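Local coordinates for ferric-siderophore receptor protein (Streptomyces coelicolor, PDB 6ENK) that binds desferrioxamine B as its iron(III) complex and, as a solute-binding protein, probably delivers it for uptake into the cell, at residues Phe211-Thr216 with Val233-Asp238; Asn217-Leu222 with Gly244-Ser249. All coordinates share one frame; numbering follows the deposited sequence.

Contact 1: residues Phe211-Thr216 with Val233-Asp238. With BJ5 (desferrioxamine B), chain E.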
ATOM      1  N   PHE A 211       1.033  18.269  -7.331  1.00 16.05           N
ATOM      2  CA  PHE A 211       0.963  17.810  -5.971  1.00 15.88           C
ATOM      3  C   PHE A 211      -0.443  17.275  -5.802  1.00 15.69           C
ATOM      4  O   PHE A 211      -1.409  18.011  -6.042  1.00 17.14           O
ATOM      5  CB  PHE A 211       1.170  18.964  -5.013  1.00 16.39           C
ATOM      6  CG  PHE A 211       1.185  18.553  -3.581  1.00 16.44           C
ATOM      7  CD1 PHE A 211       2.342  18.099  -2.999  1.00 17.39           C
ATOM      8  CD2 PHE A 211       0.031  18.637  -2.807  1.00 17.13           C
ATOM      9  CE1 PHE A 211       2.367  17.723  -1.674  1.00 17.56           C
ATOM     10  CE2 PHE A 211       0.043  18.251  -1.478  1.00 17.87           C
ATOM     11  CZ  PHE A 211       1.210  17.796  -0.911  1.00 17.83           C
ATOM     12  N   TYR A 212      -0.561  16.010  -5.420  1.00 14.21           N
ATOM     13  CA  TYR A 212      -1.859  15.365  -5.304  1.00 14.27           C
ATOM     14  C   TYR A 212      -2.318  15.275  -3.865  1.00 13.95           C
ATOM     15  O   TYR A 212      -1.565  14.820  -3.016  1.00 13.96           O
ATOM     16  CB  TYR A 212      -1.780  13.964  -5.866  1.00 14.31           C
ATOM     17  CG  TYR A 212      -1.234  13.900  -7.264  1.00 14.18           C
ATOM     18  CD1 TYR A 212      -2.044  14.186  -8.337  1.00 14.67           C
ATOM     19  CD2 TYR A 212       0.094  13.520  -7.516  1.00 14.19           C
ATOM     20  CE1 TYR A 212      -1.575  14.102  -9.630  1.00 14.82           C
ATOM     21  CE2 TYR A 212       0.570  13.434  -8.813  1.00 14.94           C
ATOM     22  CZ  TYR A 212      -0.279  13.714  -9.865  1.00 14.74           C
ATOM     23  OH  TYR A 212       0.122  13.630 -11.158  1.00 15.12           O
ATOM     24  N   VAL A 213      -3.547  15.691  -3.596  1.00 13.68           N
ATOM     25  CA  VAL A 213      -4.144  15.532  -2.264  1.00 14.43           C
ATOM     26  C   VAL A 213      -5.217  14.459  -2.293  1.00 14.35           C
ATOM     27  O   VAL A 213      -6.234  14.596  -3.011  1.00 14.37           O
ATOM     28  CB  VAL A 213      -4.778  16.835  -1.736  1.00 14.85           C
ATOM     29  CG1 VAL A 213      -5.254  16.665  -0.294  1.00 15.38           C
ATOM     30  CG2 VAL A 213      -3.773  17.955  -1.802  1.00 15.56           C
ATOM     31  N   SER A 214      -5.002  13.406  -1.496  1.00 14.30           N
ATOM     32  CA  SER A 214      -5.946  12.322  -1.417  1.00 14.51           C
ATOM     33  C   SER A 214      -7.039  12.668  -0.406  1.00 15.36           C
ATOM     34  O   SER A 214      -6.764  13.253   0.649  1.00 15.74           O
ATOM     35  CB  SER A 214      -5.247  11.013  -1.036  1.00 13.79           C
ATOM     36  OG  SER A 214      -4.420  10.545  -2.090  1.00 13.28           O
ATOM     37  N   GLY A 215      -8.280  12.325  -0.745  1.00 14.91           N
ATOM     38  CA  GLY A 215      -9.325  12.191   0.277  1.00 15.43           C
ATOM     39  C   GLY A 215      -9.213  10.822   0.906  1.00 15.91           C
ATOM     40  O   GLY A 215      -8.438   9.985   0.458  1.00 15.15           O
ATOM     41  N   THR A 216     -10.013  10.568   1.930  1.00 16.01           N
ATOM     42  CA  THR A 216      -9.936   9.323   2.643  1.00 16.21           C
ATOM     43  C   THR A 216     -10.689   8.232   1.909  1.00 16.74           C
ATOM     44  O   THR A 216     -10.208   7.088   1.849  1.00 18.06           O
ATOM     45  CB  THR A 216     -10.445   9.448   4.084  1.00 16.63           C
ATOM     46  OG1 THR A 216     -11.790   9.925   4.096  1.00 14.67           O
ATOM     47  CG2 THR A 216      -9.532  10.384   4.847  1.00 16.30           C
ATOM     48  N   VAL A 233      -7.804  16.451   6.193  1.00 17.48           N
ATOM     49  CA  VAL A 233      -8.164  17.392   5.142  1.00 18.77           C
ATOM     50  C   VAL A 233      -8.870  16.557   4.069  1.00 18.36           C
ATOM     51  O   VAL A 233      -8.354  15.514   3.644  1.00 18.72           O
ATOM     52  CB  VAL A 233      -6.917  18.101   4.558  1.00 19.20           C
ATOM     53  CG1 VAL A 233      -7.245  18.910   3.302  1.00 19.67           C
ATOM     54  CG2 VAL A 233      -6.273  18.982   5.629  1.00 19.19           C
ATOM     55  N   GLU A 234     -10.065  16.987   3.676  1.00 17.87           N
ATOM     56  CA  GLU A 234     -10.877  16.255   2.686  1.00 17.86           C
ATOM     57  C   GLU A 234     -11.189  17.173   1.517  1.00 17.14           C
ATOM     58  O   GLU A 234     -12.051  18.037   1.635  1.00 17.49           O
ATOM     59  CB  GLU A 234     -12.187  15.744   3.314  1.00 18.22           C
ATOM     60  CG  GLU A 234     -11.988  14.720   4.407  1.00 17.89           C
ATOM     61  CD  GLU A 234     -11.842  13.287   3.908  1.00 18.22           C
ATOM     62  OE1 GLU A 234     -11.537  13.058   2.719  1.00 18.45           O
ATOM     63  OE2 GLU A 234     -12.055  12.373   4.736  1.00 18.08           O
ATOM     64  N   PRO A 235     -10.488  17.001   0.382  1.00 16.07           N
ATOM     65  CA  PRO A 235     -10.945  17.703  -0.824  1.00 16.58           C
ATOM     66  C   PRO A 235     -12.416  17.363  -1.095  1.00 16.66           C
ATOM     67  O   PRO A 235     -12.853  16.246  -0.769  1.00 16.58           O
ATOM     68  CB  PRO A 235     -10.045  17.133  -1.918  1.00 16.55           C
ATOM     69  CG  PRO A 235      -8.822  16.694  -1.204  1.00 16.30           C
ATOM     70  CD  PRO A 235      -9.255  16.227   0.136  1.00 16.35           C
ATOM     71  N   SER A 236     -13.163  18.287  -1.686  1.00 17.26           N
ATOM     72  CA  SER A 236     -14.561  18.014  -2.027  1.00 17.38           C
ATOM     73  C   SER A 236     -14.626  16.871  -3.042  1.00 17.84           C
ATOM     74  O   SER A 236     -13.658  16.633  -3.798  1.00 16.33           O
ATOM     75  CB  SER A 236     -15.246  19.258  -2.606  1.00 17.72           C
ATOM     76  OG  SER A 236     -14.763  19.536  -3.895  1.00 17.57           O
ATOM     77  N   GLU A 237     -15.768  16.180  -3.081  1.00 18.04           N
ATOM     78  CA  GLU A 237     -15.995  15.192  -4.145  1.00 19.69           C
ATOM     79  C   GLU A 237     -15.823  15.851  -5.477  1.00 17.55           C
ATOM     80  O   GLU A 237     -15.289  15.245  -6.411  1.00 18.14           O
ATOM     81  CB  GLU A 237     -17.405  14.550  -4.108  1.00 22.36           C
ATOM     82  CG  GLU A 237     -17.594  13.398  -3.138  1.00 26.52           C
ATOM     83  CD  GLU A 237     -16.507  12.344  -3.182  1.00 29.05           C
ATOM     84  OE1 GLU A 237     -16.134  11.854  -4.306  1.00 24.93           O
ATOM     85  OE2 GLU A 237     -15.991  12.061  -2.050  1.00 34.91           O
ATOM     86  N   ASP A 238     -16.257  17.109  -5.571  1.00 16.86           N
ATOM     87  CA  ASP A 238     -16.130  17.832  -6.808  1.00 16.43           C
ATOM     88  C   ASP A 238     -14.679  17.998  -7.273  1.00 15.95           C
ATOM     89  O   ASP A 238     -14.367  17.886  -8.471  1.00 16.51           O
ATOM     90  CB  ASP A 238     -16.813  19.184  -6.714  1.00 17.32           C
ATOM     91  CG  ASP A 238     -17.110  19.737  -8.062  1.00 17.43           C
ATOM     92  OD1 ASP A 238     -17.809  19.051  -8.849  1.00 15.64           O
ATOM     93  OD2 ASP A 238     -16.613  20.820  -8.359  1.00 18.93           O
TER
HETATM   94 FE   BJ5 E 404      -1.521   6.191  -8.661  1.00 16.23          FE
HETATM   95  O11 BJ5 E 404       0.322   5.592  -9.085  1.00 21.67           O
HETATM   96  O12 BJ5 E 404      -2.141   4.895 -10.038  1.00 19.14           O
HETATM   97  O21 BJ5 E 404      -3.375   6.714  -8.249  1.00 19.61           O
HETATM   98  O22 BJ5 E 404      -1.782   4.778  -7.300  1.00 20.46           O
HETATM   99  O31 BJ5 E 404      -0.847   7.505  -7.331  1.00 18.47           O
HETATM  100  O32 BJ5 E 404      -1.273   7.663  -9.989  1.00 17.84           O
HETATM  101  N11 BJ5 E 404       0.121   4.533  -9.832  1.00 22.81           N
HETATM  102  C11 BJ5 E 404      -1.098   4.303 -10.537  1.00 21.73           C
HETATM  103  C12 BJ5 E 404      -1.304   3.366 -11.684  1.00 25.32           C
HETATM  104  C13 BJ5 E 404      -2.430   3.818 -12.618  1.00 27.16           C
HETATM  105  C14 BJ5 E 404      -3.778   3.235 -12.250  1.00 29.59           C
HETATM  106  O13 BJ5 E 404      -4.228   2.242 -12.821  1.00 34.34           O
HETATM  107  N12 BJ5 E 404      -4.482   3.883 -11.322  1.00 28.22           N
HETATM  108  C15 BJ5 E 404      -5.917   3.689 -11.115  1.00 27.58           C
HETATM  109  C16 BJ5 E 404      -6.246   3.052  -9.791  1.00 25.52           C
HETATM  110  C18 BJ5 E 404      -6.044   5.178  -8.367  1.00 22.07           C
HETATM  111  C17 BJ5 E 404      -5.649   3.732  -8.565  1.00 23.33           C
HETATM  112  C19 BJ5 E 404      -5.305   5.852  -7.222  1.00 21.43           C
HETATM  113  N21 BJ5 E 404      -3.841   5.826  -7.413  1.00 20.77           N
HETATM  114  C21 BJ5 E 404      -2.966   4.898  -6.748  1.00 19.49           C
HETATM  115  C22 BJ5 E 404      -3.313   3.962  -5.635  1.00 19.74           C
HETATM  116  C23 BJ5 E 404      -2.601   4.290  -4.325  1.00 18.29           C
HETATM  117  C24 BJ5 E 404      -2.990   5.633  -3.766  1.00 17.86           C
HETATM  118  O23 BJ5 E 404      -3.980   5.775  -3.067  1.00 19.90           O
HETATM  119  N22 BJ5 E 404      -2.187   6.654  -4.061  1.00 17.15           N
HETATM  120  C25 BJ5 E 404      -2.265   7.977  -3.453  1.00 17.22           C
HETATM  121  C26 BJ5 E 404      -1.556   9.012  -4.282  1.00 16.68           C
HETATM  122  C27 BJ5 E 404      -2.325   9.447  -5.519  1.00 17.00           C
HETATM  123  C28 BJ5 E 404      -1.569  10.377  -6.446  1.00 17.27           C
HETATM  124  C29 BJ5 E 404      -0.335   9.758  -7.098  1.00 16.84           C
HETATM  125  N31 BJ5 E 404      -0.682   8.628  -7.970  1.00 16.68           N
HETATM  126  C31 BJ5 E 404      -0.928   8.777  -9.358  1.00 17.39           C
HETATM  127  C32 BJ5 E 404      -0.864  10.079 -10.109  1.00 17.67           C
HETATM  128  C39 BJ5 E 404       1.246   3.613  -9.948  1.00 24.74           C
HETATM  129  C40 BJ5 E 404       2.423   4.236 -10.656  1.00 28.08           C
HETATM  130  C41 BJ5 E 404       2.050   5.105 -11.854  1.00 32.89           C
HETATM  131  C42 BJ5 E 404       2.853   4.850 -13.124  1.00 36.95           C
HETATM  132  C43 BJ5 E 404       3.954   5.862 -13.376  1.00 39.29           C
HETATM  133  N44 BJ5 E 404       4.560   6.380 -12.153  1.00 43.70           N
HETATM  134  O   HOH W   1      -5.867  14.582   2.724  1.00 14.29           O
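Glu234 reaches Thr216 by a chain that leaves with CG anti to its own carbonyl carbon (chi1 -64°) and then bends about its CB-CG bond (chi2 -85°). This turns the carboxylate onto the start of the loop after strand 211-214. Thr216 answers with OG1 between its backbone N and carbonyl carbon (chi1 57°), which brings the hydroxyl round to the side of its own N-H, where both meet the acid. Each carboxylate oxygen takes one of them. Thr216 N donates to Glu234 OE1 over 3.0 Å; the bond is nearly straight, but it arrives on the syn side and out of the carboxylate plane. Thr216 OG1 donates to the syn lone pair of Glu234 OE2 at a short 2.5 Å. The two side chains cross at about a right angle. Glu234 OE1 also lies 3.4 Å from Gly215 CA. Lys226 of helix 220-227 forms a salt bridge with Glu234 OE2, which would be expected to favour the ionised carboxylate. With an alanine at this position, the Thr216 N-H and hydroxyl would probably lose these acceptors and Lys226 its acidic mate.

Strand 211-214 belongs to the mixed sheet of one lobe of the solute-binding fold, between strands 201-206 and 247-250. Its Val213 points at the loop that carries Pro235. Val213 CG1 packs against Pro235 CG at 3.7 Å, and the side chains meet at a slant. Pro235 CD lies 3.9 Å from Ser214 O. Water 1 bridges the backbones, donating to Ser214 O at 2.6 Å and to Val233 O at 2.8 Å. Tyr212 instead lays one ring face against the siderophore, with methyl C32 of desferrioxamine B offset toward the rim.

Contact 2: residues Asn217-Leu222 with Gly244-Ser249; sequences NLSVDL and GGWFES. With BJ5 (desferrioxamine B), chain E.
Trp246 is sandwiched between protein and siderophore: Leu218 lies over one face of its indole and the alkyl chain of desferrioxamine B over the other. Leu218 CD1 sits 3.6 Å from the centroid of the five-membered ring and only 5° off the ring normal, a CH-pi contact. Desferrioxamine B C19 comes within 3.7 Å of Trp246 CD2 on the opposite face. The contact thus forms one wall of the ligand site of this periplasmic-binding-protein fold, joining the loop before helix 220-227 to the lead-in of strand 247-250. Leu218 CG stands anti to its carbonyl carbon (chi1 -50°), which sends CD1 over the five-membered ring, and the side chain slants across the indole. The six-membered ring also meets the Leu218 backbone, with Leu218 O 3.4 Å from Trp246 CH2. Ser219 OG approaches the indole edge near its plane, 3.5 Å from Trp246 CZ3, and lies 3.6 Å from desferrioxamine B O23. C28 of the ligand lies over the centre of one Phe247 ring face.

Gly244 is the C-prime residue of a Schellman motif that ends the preceding helix. At Gly245 the backbone angles themselves call for glycine, since a CB would be jammed against the carbonyl O of Gly244. No direct hydrogen bond crosses the contact, but two waters bridge it. Water 2 lies within hydrogen-bonding distance of both Asn217 O and Gly245 O. Water 3 accepts a hydrogen bond from Asn217 ND2 at 2.8 Å and lies 2.7 Å from Gly245 O.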
ATOM      1  N   ASN A 217     -11.820   8.595   1.306  1.00 16.75           N
ATOM      2  CA  ASN A 217     -12.675   7.619   0.618  1.00 16.71           C
ATOM      3  C   ASN A 217     -11.878   6.860  -0.452  1.00 16.50           C
ATOM      4  O   ASN A 217     -11.074   7.444  -1.168  1.00 16.99           O
ATOM      5  CB  ASN A 217     -13.886   8.294  -0.021  1.00 16.80           C
ATOM      6  CG  ASN A 217     -14.915   7.297  -0.540  1.00 17.69           C
ATOM      7  OD1 ASN A 217     -15.250   6.333   0.154  1.00 17.90           O
ATOM      8  ND2 ASN A 217     -15.439   7.539  -1.761  1.00 16.89           N
ATOM      9  N   LEU A 218     -12.140   5.554  -0.534  1.00 16.30           N
ATOM     10  CA  LEU A 218     -11.556   4.621  -1.526  1.00 16.00           C
ATOM     11  C   LEU A 218     -10.231   3.988  -1.113  1.00 15.42           C
ATOM     12  O   LEU A 218      -9.946   2.855  -1.535  1.00 15.73           O
ATOM     13  CB  LEU A 218     -11.465   5.192  -2.947  1.00 15.79           C
ATOM     14  CG  LEU A 218     -12.713   5.836  -3.553  1.00 15.77           C
ATOM     15  CD1 LEU A 218     -12.380   6.244  -4.973  1.00 15.97           C
ATOM     16  CD2 LEU A 218     -13.934   4.930  -3.503  1.00 14.73           C
ATOM     17  N   SER A 219      -9.420   4.686  -0.308  1.00 15.22           N
ATOM     18  CA  SER A 219      -8.115   4.167   0.127  1.00 15.49           C
ATOM     19  C   SER A 219      -8.277   3.312   1.381  1.00 15.45           C
ATOM     20  O   SER A 219      -8.893   3.750   2.357  1.00 15.95           O
ATOM     21  CB  SER A 219      -7.134   5.302   0.423  1.00 15.88           C
ATOM     22  OG  SER A 219      -6.709   5.951  -0.767  1.00 17.90           O
ATOM     23  N   VAL A 220      -7.676   2.122   1.397  1.00 15.14           N
ATOM     24  CA  VAL A 220      -7.824   1.230   2.564  1.00 15.33           C
ATOM     25  C   VAL A 220      -7.159   1.764   3.829  1.00 14.88           C
ATOM     26  O   VAL A 220      -7.734   1.645   4.929  1.00 15.13           O
ATOM     27  CB  VAL A 220      -7.366  -0.233   2.283  1.00 15.31           C
ATOM     28  CG1 VAL A 220      -8.181  -0.815   1.159  1.00 15.65           C
ATOM     29  CG2 VAL A 220      -5.877  -0.327   1.954  1.00 14.94           C
ATOM     30  N   ASP A 221      -5.973   2.355   3.699  1.00 14.69           N
ATOM     31  CA  ASP A 221      -5.310   2.948   4.884  1.00 14.41           C
ATOM     32  C   ASP A 221      -6.086   4.147   5.425  1.00 14.61           C
ATOM     33  O   ASP A 221      -6.438   4.186   6.630  1.00 14.46           O
ATOM     34  CB  ASP A 221      -3.831   3.295   4.638  1.00 14.60           C
ATOM     35  CG  ASP A 221      -3.614   4.353   3.561  1.00 15.04           C
ATOM     36  OD1 ASP A 221      -4.386   4.414   2.578  1.00 14.41           O
ATOM     37  OD2 ASP A 221      -2.623   5.103   3.695  1.00 16.01           O
ATOM     38  N   LEU A 222      -6.400   5.097   4.551  1.00 14.16           N
ATOM     39  CA  LEU A 222      -7.056   6.333   4.999  1.00 14.68           C
ATOM     40  C   LEU A 222      -8.487   6.079   5.515  1.00 14.81           C
ATOM     41  O   LEU A 222      -8.905   6.708   6.483  1.00 13.98           O
ATOM     42  CB  LEU A 222      -7.015   7.430   3.924  1.00 14.56           C
ATOM     43  CG  LEU A 222      -5.637   7.708   3.310  1.00 14.42           C
ATOM     44  CD1 LEU A 222      -5.761   8.746   2.225  1.00 15.21           C
ATOM     45  CD2 LEU A 222      -4.668   8.141   4.403  1.00 15.12           C
ATOM     46  N   GLY A 244     -12.311  10.078 -10.603  1.00 17.29           N
ATOM     47  CA  GLY A 244     -13.429   9.287 -10.100  1.00 17.67           C
ATOM     48  C   GLY A 244     -13.461   9.147  -8.585  1.00 17.78           C
ATOM     49  O   GLY A 244     -13.934   8.144  -8.078  1.00 19.87           O
ATOM     50  N   GLY A 245     -12.962  10.147  -7.872  1.00 16.03           N
ATOM     51  CA  GLY A 245     -13.120  10.235  -6.426  1.00 16.05           C
ATOM     52  C   GLY A 245     -11.899   9.942  -5.573  1.00 15.04           C
ATOM     53  O   GLY A 245     -11.998  10.021  -4.348  1.00 14.15           O
ATOM     54  N   TRP A 246     -10.762   9.618  -6.191  1.00 14.71           N
ATOM     55  CA  TRP A 246      -9.528   9.278  -5.448  1.00 14.74           C
ATOM     56  C   TRP A 246      -8.779  10.489  -4.874  1.00 15.34           C
ATOM     57  O   TRP A 246      -8.559  10.565  -3.654  1.00 15.54           O
ATOM     58  CB  TRP A 246      -8.570   8.461  -6.328  1.00 14.88           C
ATOM     59  CG  TRP A 246      -8.953   6.999  -6.495  1.00 14.10           C
ATOM     60  CD1 TRP A 246      -9.694   6.450  -7.517  1.00 15.14           C
ATOM     61  CD2 TRP A 246      -8.604   5.914  -5.627  1.00 13.87           C
ATOM     62  NE1 TRP A 246      -9.838   5.091  -7.327  1.00 14.71           N
ATOM     63  CE2 TRP A 246      -9.172   4.737  -6.177  1.00 14.25           C
ATOM     64  CE3 TRP A 246      -7.857   5.820  -4.430  1.00 13.71           C
ATOM     65  CZ2 TRP A 246      -9.021   3.477  -5.576  1.00 14.42           C
ATOM     66  CZ3 TRP A 246      -7.702   4.564  -3.831  1.00 13.68           C
ATOM     67  CH2 TRP A 246      -8.274   3.401  -4.417  1.00 14.02           C
ATOM     68  N   PHE A 247      -8.409  11.434  -5.745  1.00 14.38           N
ATOM     69  CA  PHE A 247      -7.594  12.552  -5.335  1.00 14.59           C
ATOM     70  C   PHE A 247      -7.841  13.785  -6.173  1.00 14.51           C
ATOM     71  O   PHE A 247      -8.436  13.723  -7.249  1.00 13.70           O
ATOM     72  CB  PHE A 247      -6.091  12.166  -5.329  1.00 14.55           C
ATOM     73  CG  PHE A 247      -5.563  11.684  -6.664  1.00 14.81           C
ATOM     74  CD1 PHE A 247      -5.121  12.586  -7.628  1.00 15.94           C
ATOM     75  CD2 PHE A 247      -5.492  10.323  -6.949  1.00 15.37           C
ATOM     76  CE1 PHE A 247      -4.618  12.143  -8.875  1.00 15.98           C
ATOM     77  CE2 PHE A 247      -4.988   9.865  -8.178  1.00 16.01           C
ATOM     78  CZ  PHE A 247      -4.553  10.778  -9.143  1.00 15.93           C
ATOM     79  N   GLU A 248      -7.347  14.899  -5.640  1.00 14.96           N
ATOM     80  CA  GLU A 248      -7.339  16.195  -6.294  1.00 15.23           C
ATOM     81  C   GLU A 248      -5.925  16.511  -6.782  1.00 15.52           C
ATOM     82  O   GLU A 248      -4.968  16.318  -6.040  1.00 14.92           O
ATOM     83  CB  GLU A 248      -7.747  17.270  -5.292  1.00 15.35           C
ATOM     84  CG  GLU A 248      -7.807  18.665  -5.914  1.00 15.99           C
ATOM     85  CD  GLU A 248      -8.216  19.731  -4.916  1.00 16.87           C
ATOM     86  OE1 GLU A 248      -8.226  19.439  -3.712  1.00 17.26           O
ATOM     87  OE2 GLU A 248      -8.525  20.859  -5.352  1.00 15.39           O
ATOM     88  N   SER A 249      -5.799  17.017  -8.006  1.00 16.36           N
ATOM     89  CA  SER A 249      -4.499  17.426  -8.536  1.00 17.55           C
ATOM     90  C   SER A 249      -4.300  18.946  -8.318  1.00 17.90           C
ATOM     91  O   SER A 249      -5.100  19.739  -8.808  1.00 16.67           O
ATOM     92  CB  SER A 249      -4.433  17.060 -10.014  1.00 17.92           C
ATOM     93  OG  SER A 249      -4.480  15.638 -10.166  1.00 19.02           O
TER
HETATM   94 FE   BJ5 E 404      -1.521   6.191  -8.661  1.00 16.23          FE
HETATM   95  O11 BJ5 E 404       0.322   5.592  -9.085  1.00 21.67           O
HETATM   96  O12 BJ5 E 404      -2.141   4.895 -10.038  1.00 19.14           O
HETATM   97  O21 BJ5 E 404      -3.375   6.714  -8.249  1.00 19.61           O
HETATM   98  O22 BJ5 E 404      -1.782   4.778  -7.300  1.00 20.46           O
HETATM   99  O31 BJ5 E 404      -0.847   7.505  -7.331  1.00 18.47           O
HETATM  100  O32 BJ5 E 404      -1.273   7.663  -9.989  1.00 17.84           O
HETATM  101  N11 BJ5 E 404       0.121   4.533  -9.832  1.00 22.81           N
HETATM  102  C11 BJ5 E 404      -1.098   4.303 -10.537  1.00 21.73           C
HETATM  103  C12 BJ5 E 404      -1.304   3.366 -11.684  1.00 25.32           C
HETATM  104  C13 BJ5 E 404      -2.430   3.818 -12.618  1.00 27.16           C
HETATM  105  C14 BJ5 E 404      -3.778   3.235 -12.250  1.00 29.59           C
HETATM  106  O13 BJ5 E 404      -4.228   2.242 -12.821  1.00 34.34           O
HETATM  107  N12 BJ5 E 404      -4.482   3.883 -11.322  1.00 28.22           N
HETATM  108  C15 BJ5 E 404      -5.917   3.689 -11.115  1.00 27.58           C
HETATM  109  C16 BJ5 E 404      -6.246   3.052  -9.791  1.00 25.52           C
HETATM  110  C18 BJ5 E 404      -6.044   5.178  -8.367  1.00 22.07           C
HETATM  111  C17 BJ5 E 404      -5.649   3.732  -8.565  1.00 23.33           C
HETATM  112  C19 BJ5 E 404      -5.305   5.852  -7.222  1.00 21.43           C
HETATM  113  N21 BJ5 E 404      -3.841   5.826  -7.413  1.00 20.77           N
HETATM  114  C21 BJ5 E 404      -2.966   4.898  -6.748  1.00 19.49           C
HETATM  115  C22 BJ5 E 404      -3.313   3.962  -5.635  1.00 19.74           C
HETATM  116  C23 BJ5 E 404      -2.601   4.290  -4.325  1.00 18.29           C
HETATM  117  C24 BJ5 E 404      -2.990   5.633  -3.766  1.00 17.86           C
HETATM  118  O23 BJ5 E 404      -3.980   5.775  -3.067  1.00 19.90           O
HETATM  119  N22 BJ5 E 404      -2.187   6.654  -4.061  1.00 17.15           N
HETATM  120  C25 BJ5 E 404      -2.265   7.977  -3.453  1.00 17.22           C
HETATM  121  C26 BJ5 E 404      -1.556   9.012  -4.282  1.00 16.68           C
HETATM  122  C27 BJ5 E 404      -2.325   9.447  -5.519  1.00 17.00           C
HETATM  123  C28 BJ5 E 404      -1.569  10.377  -6.446  1.00 17.27           C
HETATM  124  C29 BJ5 E 404      -0.335   9.758  -7.098  1.00 16.84           C
HETATM  125  N31 BJ5 E 404      -0.682   8.628  -7.970  1.00 16.68           N
HETATM  126  C31 BJ5 E 404      -0.928   8.777  -9.358  1.00 17.39           C
HETATM  127  C32 BJ5 E 404      -0.864  10.079 -10.109  1.00 17.67           C
HETATM  128  C39 BJ5 E 404       1.246   3.613  -9.948  1.00 24.74           C
HETATM  129  C40 BJ5 E 404       2.423   4.236 -10.656  1.00 28.08           C
HETATM  130  C41 BJ5 E 404       2.050   5.105 -11.854  1.00 32.89           C
HETATM  131  C42 BJ5 E 404       2.853   4.850 -13.124  1.00 36.95           C
HETATM  132  C43 BJ5 E 404       3.954   5.862 -13.376  1.00 39.29           C
HETATM  133  N44 BJ5 E 404       4.560   6.380 -12.153  1.00 43.70           N
HETATM  134  O   HOH W   2     -10.931  10.203  -1.685  1.00 15.58           O
HETATM  135  O   HOH W   3     -14.449   9.761  -3.180  1.00 19.75           O

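How the contacts relate
From the N terminus, past the parallel sheet and strand 201-206, the chain runs along strand 211-214 and straight on through 217-222 into helix 220-227. It then returns at 233-238, where contact 1 closes a loop that contains this helix. Helix 237-240 follows, and contact 2 closes a second loop when the chain reaches 244-249. The segments alternate, so the two loops cross. Contact 1 ties the strand end to the loop before helix 237-240; contact 2 ties the loop leading into helix 220-227 to the lead-in of strand 247-250. Strands 211-214 and 247-250 are antiparallel neighbours, and Val213 O probably accepts a hydrogen bond from Glu248 N. The Tyr212 and Phe247 rings meet, and both contacts touch desferrioxamine B.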